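Local coordinates for acyl-[acyl-carrier-protein]--UDP-N-acetylglucosamine O-acyltransferase (PDB 1J2Z) that transfers a (3R)-hydroxyacyl chain from acyl carrier protein to UDP-N-acetylglucosamine, the first step of lipid A biosynthesis, at residues 205-217 / 231-245. Residues are numbered along the deposited sequence; the frame is centred on the assembly and turned at random.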
loop_
_atom_site.group_PDB
_atom_site.type_symbol
_atom_site.label_atom_id
_atom_site.label_comp_id
_atom_site.label_asym_id
_atom_site.label_seq_id
_atom_site.Cartn_x
_atom_site.Cartn_y
_atom_site.Cartn_z
ATOM N N LYS A 205 21.054 2.928 -34.898
ATOM C CA LYS A 205 21.464 4.279 -35.269
ATOM C C LYS A 205 20.719 5.352 -34.483
ATOM O O LYS A 205 21.325 6.294 -33.973
ATOM C CB LYS A 205 21.252 4.518 -36.769
ATOM C CG LYS A 205 19.795 4.557 -37.194
ATOM C CD LYS A 205 19.642 5.095 -38.607
ATOM C CE LYS A 205 18.172 5.258 -38.969
ATOM N NZ LYS A 205 17.989 5.814 -40.337
ATOM N N ASP A 206 19.403 5.206 -34.387
ATOM C CA ASP A 206 18.587 6.180 -33.676
ATOM C C ASP A 206 18.836 6.156 -32.174
ATOM O O ASP A 206 18.718 7.180 -31.504
ATOM C CB ASP A 206 17.107 5.942 -33.981
ATOM C CG ASP A 206 16.794 6.079 -35.460
ATOM O OD1 ASP A 206 17.222 7.087 -36.068
ATOM O OD2 ASP A 206 16.120 5.186 -36.014
ATOM N N ILE A 207 19.192 4.992 -31.646
ATOM C CA ILE A 207 19.465 4.882 -30.224
ATOM C C ILE A 207 20.703 5.712 -29.893
ATOM O O ILE A 207 20.743 6.398 -28.869
ATOM C CB ILE A 207 19.682 3.412 -29.809
ATOM C CG1 ILE A 207 18.376 2.632 -29.999
ATOM C CG2 ILE A 207 20.137 3.334 -28.356
ATOM C CD1 ILE A 207 18.474 1.158 -29.646
ATOM N N ASP A 208 21.705 5.656 -30.770
ATOM C CA ASP A 208 22.937 6.421 -30.575
ATOM C C ASP A 208 22.612 7.909 -30.624
ATOM O O ASP A 208 23.083 8.693 -29.798
ATOM C CB ASP A 208 23.962 6.110 -31.671
ATOM C CG ASP A 208 24.405 4.664 -31.668
ATOM O OD1 ASP A 208 24.748 4.148 -30.584
ATOM O OD2 ASP A 208 24.422 4.047 -32.753
ATOM N N PHE A 209 21.807 8.290 -31.610
ATOM C CA PHE A 209 21.409 9.677 -31.782
ATOM C C PHE A 209 20.757 10.216 -30.513
ATOM O O PHE A 209 21.062 11.326 -30.073
ATOM C CB PHE A 209 20.448 9.796 -32.968
ATOM C CG PHE A 209 19.925 11.186 -33.190
ATOM C CD1 PHE A 209 18.825 11.651 -32.477
ATOM C CD2 PHE A 209 20.545 12.037 -34.098
ATOM C CE1 PHE A 209 18.349 12.945 -32.667
ATOM C CE2 PHE A 209 20.077 13.333 -34.294
ATOM C CZ PHE A 209 18.978 13.787 -33.578
ATOM N N ILE A 210 19.867 9.425 -29.924
ATOM C CA ILE A 210 19.178 9.837 -28.705
ATOM C C ILE A 210 20.152 10.068 -27.554
ATOM O O ILE A 210 20.061 11.078 -26.857
ATOM C CB ILE A 210 18.109 8.795 -28.304
ATOM C CG1 ILE A 210 17.035 8.739 -29.394
ATOM C CG2 ILE A 210 17.480 9.166 -26.956
ATOM C CD1 ILE A 210 15.997 7.656 -29.197
ATOM N N TYR A 211 21.086 9.142 -27.350
ATOM C CA TYR A 211 22.068 9.305 -26.278
ATOM C C TYR A 211 22.756 10.652 -26.451
ATOM O O TYR A 211 22.844 11.449 -25.516
ATOM C CB TYR A 211 23.142 8.213 -26.331
ATOM C CG TYR A 211 22.799 6.911 -25.643
ATOM C CD1 TYR A 211 22.426 5.788 -26.382
ATOM C CD2 TYR A 211 22.918 6.778 -24.260
ATOM C CE1 TYR A 211 22.193 4.560 -25.762
ATOM C CE2 TYR A 211 22.684 5.554 -23.628
ATOM C CZ TYR A 211 22.325 4.450 -24.388
ATOM O OH TYR A 211 22.120 3.232 -23.782
ATOM N N ALA A 212 23.251 10.887 -27.662
ATOM C CA ALA A 212 23.939 12.126 -27.988
ATOM C C ALA A 212 23.040 13.319 -27.706
ATOM O O ALA A 212 23.459 14.287 -27.073
ATOM C CB ALA A 212 24.353 12.118 -29.461
ATOM N N LEU A 213 21.800 13.236 -28.177
ATOM C CA LEU A 213 20.826 14.306 -27.990
ATOM C C LEU A 213 20.698 14.689 -26.516
ATOM O O LEU A 213 20.815 15.858 -26.152
ATOM C CB LEU A 213 19.453 13.864 -28.507
ATOM C CG LEU A 213 18.470 14.932 -29.005
ATOM C CD1 LEU A 213 17.060 14.374 -28.914
ATOM C CD2 LEU A 213 18.576 16.210 -28.197
ATOM N N TYR A 214 20.449 13.697 -25.669
ATOM C CA TYR A 214 20.292 13.955 -24.246
ATOM C C TYR A 214 21.565 14.481 -23.599
ATOM O O TYR A 214 21.508 15.315 -22.693
ATOM C CB TYR A 214 19.814 12.690 -23.530
ATOM C CG TYR A 214 18.311 12.492 -23.586
ATOM C CD1 TYR A 214 17.759 11.289 -24.025
ATOM C CD2 TYR A 214 17.440 13.501 -23.170
ATOM C CE1 TYR A 214 16.380 11.095 -24.044
ATOM C CE2 TYR A 214 16.059 13.318 -23.185
ATOM C CZ TYR A 214 15.536 12.115 -23.622
ATOM O OH TYR A 214 14.172 11.930 -23.628
ATOM N N LYS A 215 22.714 14.005 -24.063
ATOM C CA LYS A 215 23.979 14.464 -23.508
ATOM C C LYS A 215 24.134 15.963 -23.750
ATOM O O LYS A 215 24.590 16.701 -22.878
ATOM C CB LYS A 215 25.138 13.677 -24.129
ATOM C CG LYS A 215 25.139 12.216 -23.687
ATOM C CD LYS A 215 26.137 11.345 -24.438
ATOM C CE LYS A 215 26.019 9.888 -23.976
ATOM N NZ LYS A 215 26.873 8.944 -24.747
ATOM N N ARG A 216 23.726 16.416 -24.930
ATOM C CA ARG A 216 23.816 17.833 -25.261
ATOM C C ARG A 216 22.716 18.623 -24.562
ATOM O O ARG A 216 22.945 19.740 -24.093
ATOM C CB ARG A 216 23.726 18.027 -26.777
ATOM C CG ARG A 216 24.968 17.542 -27.510
ATOM C CD ARG A 216 24.883 17.767 -29.009
ATOM N NE ARG A 216 23.968 16.837 -29.663
ATOM C CZ ARG A 216 22.849 17.209 -30.270
ATOM N NH1 ARG A 216 22.516 18.491 -30.299
ATOM N NH2 ARG A 216 22.069 16.305 -30.853
ATOM N N LEU A 217 21.527 18.032 -24.475
ATOM C CA LEU A 217 20.401 18.693 -23.826
ATOM C C LEU A 217 20.650 18.961 -22.352
ATOM O O LEU A 217 20.280 20.021 -21.834
ATOM C CB LEU A 217 19.129 17.852 -23.961
ATOM C CG LEU A 217 18.377 17.934 -25.289
ATOM C CD1 LEU A 217 17.195 16.975 -25.263
ATOM C CD2 LEU A 217 17.910 19.369 -25.524
ATOM N N GLU A 231 17.909 22.774 -30.414
ATOM C CA GLU A 231 17.906 21.434 -30.977
ATOM C C GLU A 231 16.846 21.316 -32.072
ATOM O O GLU A 231 17.042 20.622 -33.070
ATOM C CB GLU A 231 17.635 20.421 -29.866
ATOM C CG GLU A 231 18.277 19.072 -30.085
ATOM C CD GLU A 231 19.778 19.174 -30.269
ATOM O OE1 GLU A 231 20.440 19.837 -29.448
ATOM O OE2 GLU A 231 20.295 18.584 -31.235
ATOM N N LEU A 232 15.724 21.999 -31.876
ATOM C CA LEU A 232 14.635 21.984 -32.843
ATOM C C LEU A 232 15.015 22.772 -34.095
ATOM O O LEU A 232 14.509 22.506 -35.188
ATOM C CB LEU A 232 13.376 22.579 -32.214
ATOM C CG LEU A 232 12.720 21.722 -31.129
ATOM C CD1 LEU A 232 11.777 22.574 -30.296
ATOM C CD2 LEU A 232 11.980 20.553 -31.777
ATOM N N GLU A 233 15.906 23.743 -33.928
ATOM C CA GLU A 233 16.364 24.561 -35.042
ATOM C C GLU A 233 17.389 23.797 -35.874
ATOM O O GLU A 233 17.261 23.698 -37.094
ATOM C CB GLU A 233 16.991 25.860 -34.524
ATOM C CG GLU A 233 15.993 26.841 -33.926
ATOM C CD GLU A 233 16.662 28.061 -33.311
ATOM O OE1 GLU A 233 17.474 28.713 -34.001
ATOM O OE2 GLU A 233 16.369 28.371 -32.135
ATOM N N GLU A 234 18.400 23.252 -35.203
ATOM C CA GLU A 234 19.455 22.508 -35.878
ATOM C C GLU A 234 18.993 21.159 -36.415
ATOM O O GLU A 234 19.751 20.463 -37.089
ATOM C CB GLU A 234 20.641 22.304 -34.931
ATOM C CG GLU A 234 21.247 23.600 -34.406
ATOM C CD GLU A 234 22.543 23.379 -33.642
ATOM O OE1 GLU A 234 22.540 22.590 -32.671
ATOM O OE2 GLU A 234 23.564 24.000 -34.010
ATOM N N HIS A 235 17.752 20.787 -36.123
ATOM C CA HIS A 235 17.218 19.514 -36.591
ATOM C C HIS A 235 15.716 19.596 -36.818
ATOM O O HIS A 235 14.956 18.781 -36.291
ATOM C CB HIS A 235 17.517 18.409 -35.577
ATOM C CG HIS A 235 18.976 18.192 -35.333
ATOM N ND1 HIS A 235 19.845 17.793 -36.325
ATOM C CD2 HIS A 235 19.720 18.314 -34.209
ATOM C CE1 HIS A 235 21.061 17.677 -35.823
ATOM N NE2 HIS A 235 21.013 17.988 -34.541
ATOM N N ALA A 236 15.297 20.580 -37.607
ATOM C CA ALA A 236 13.883 20.782 -37.905
ATOM C C ALA A 236 13.238 19.510 -38.445
ATOM O O ALA A 236 12.019 19.341 -38.375
ATOM C CB ALA A 236 13.723 21.914 -38.905
ATOM N N ASN A 237 14.059 18.617 -38.987
ATOM C CA ASN A 237 13.556 17.365 -39.531
ATOM C C ASN A 237 14.221 16.168 -38.868
ATOM O O ASN A 237 15.240 15.658 -39.337
ATOM C CB ASN A 237 13.780 17.315 -41.043
ATOM C CG ASN A 237 13.069 18.436 -41.771
ATOM O OD1 ASN A 237 11.859 18.621 -41.620
ATOM N ND2 ASN A 237 13.815 19.193 -42.568
ATOM N N ASN A 238 13.630 15.736 -37.763
ATOM C CA ASN A 238 14.111 14.596 -36.997
ATOM C C ASN A 238 13.019 14.305 -35.983
ATOM O O ASN A 238 12.847 15.043 -35.014
ATOM C CB ASN A 238 15.419 14.928 -36.280
ATOM C CG ASN A 238 15.994 13.734 -35.547
ATOM O OD1 ASN A 238 15.376 13.201 -34.623
ATOM N ND2 ASN A 238 17.180 13.302 -35.957
ATOM N N PRO A 239 12.272 13.213 -36.193
ATOM C CA PRO A 239 11.177 12.811 -35.309
ATOM C C PRO A 239 11.546 12.742 -33.835
ATOM O O PRO A 239 10.793 13.202 -32.985
ATOM C CB PRO A 239 10.769 11.452 -35.871
ATOM C CG PRO A 239 12.073 10.907 -36.368
ATOM C CD PRO A 239 12.660 12.100 -37.078
ATOM N N PHE A 240 12.707 12.172 -33.535
ATOM C CA PHE A 240 13.144 12.038 -32.152
ATOM C C PHE A 240 13.371 13.382 -31.473
ATOM O O PHE A 240 12.983 13.572 -30.321
ATOM C CB PHE A 240 14.405 11.179 -32.093
ATOM C CG PHE A 240 14.252 9.860 -32.791
ATOM C CD1 PHE A 240 14.740 9.679 -34.083
ATOM C CD2 PHE A 240 13.569 8.813 -32.181
ATOM C CE1 PHE A 240 14.550 8.478 -34.759
ATOM C CE2 PHE A 240 13.373 7.604 -32.849
ATOM C CZ PHE A 240 13.864 7.438 -34.141
ATOM N N VAL A 241 13.993 14.314 -32.184
ATOM C CA VAL A 241 14.232 15.639 -31.629
ATOM C C VAL A 241 12.884 16.299 -31.357
ATOM O O VAL A 241 12.676 16.907 -30.302
ATOM C CB VAL A 241 15.041 16.515 -32.610
ATOM C CG1 VAL A 241 15.069 17.965 -32.134
ATOM C CG2 VAL A 241 16.455 15.974 -32.727
ATOM N N LYS A 242 11.966 16.168 -32.313
ATOM C CA LYS A 242 10.637 16.756 -32.177
ATOM C C LYS A 242 9.900 16.179 -30.973
ATOM O O LYS A 242 9.334 16.912 -30.161
ATOM C CB LYS A 242 9.804 16.497 -33.440
ATOM C CG LYS A 242 10.361 17.126 -34.708
ATOM C CD LYS A 242 9.423 16.901 -35.891
ATOM C CE LYS A 242 9.950 17.570 -37.154
ATOM N NZ LYS A 242 9.041 17.380 -38.320
ATOM N N GLU A 243 9.912 14.858 -30.871
ATOM C CA GLU A 243 9.238 14.157 -29.787
ATOM C C GLU A 243 9.796 14.533 -28.418
ATOM O O GLU A 243 9.049 14.812 -27.484
ATOM C CB GLU A 243 9.382 12.652 -29.995
ATOM C CG GLU A 243 8.601 11.807 -29.021
ATOM C CD GLU A 243 8.726 10.330 -29.326
ATOM O OE1 GLU A 243 8.028 9.528 -28.667
ATOM O OE2 GLU A 243 9.524 9.972 -30.223
ATOM N N ILE A 244 11.119 14.542 -28.313
ATOM C CA ILE A 244 11.793 14.852 -27.058
ATOM C C ILE A 244 11.780 16.330 -26.675
ATOM O O ILE A 244 11.401 16.684 -25.559
ATOM C CB ILE A 244 13.250 14.349 -27.105
ATOM C CG1 ILE A 244 13.249 12.824 -27.214
ATOM C CG2 ILE A 244 14.014 14.808 -25.873
ATOM C CD1 ILE A 244 14.610 12.203 -27.393
ATOM N N CYS A 245 12.184 17.191 -27.600
ATOM C CA CYS A 245 12.239 18.619 -27.319
ATOM C C CYS A 245 10.888 19.300 -27.135
ATOM O O CYS A 245 10.749 20.181 -26.283
ATOM C CB CYS A 245 13.051 19.323 -28.405
ATOM S SG CYS A 245 14.747 18.723 -28.465
#
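In both F209 and N238, CG stands anti to the backbone N (chi1 177° and -176°), which sends the ring and the amide toward each other from opposite directions. N238 ND2 lies over one face of the F209 ring, 3.0 Å from F209 CZ, with the amide plane 19° from the ring plane. N238 also caps helix 239-250: its OD1 accepts from V241 N at 3.0 Å. V241 CG2 meets the edge of the same F209 ring, in its plane, 3.4 Å from F209 CZ, and the ring turns its edge to the face of H235.

Deeper in, I244 is a knob in a hole formed by I210, L213, Y214 and L217; its CD1 meets L213 CD1 tip to tip at 3.6 Å. Y214, whose OH bonds to P179 O, lies against the same isoleucine. F240 crosses I210 at about a right angle, and the D206 carboxylate crosses the F240 side chain in the same way, with D206 OD1 3.3 Å from F240 CE1. The axes of 205-217 and 239-245 approach to 10.7 Å. This packing joins helices of the C-terminal helical domain that follows the left-handed beta-helix.

L213 CD2 slides past E231 CG, whose carboxylate forms a salt bridge with R216. The modelled NH1 position is doubtful; R216 NH2 makes a weak bond to E231 OE2 at 2.9 Å. With E231 buried, the arginine probably offsets a carboxylate charge that would otherwise be costly beside the apolar core.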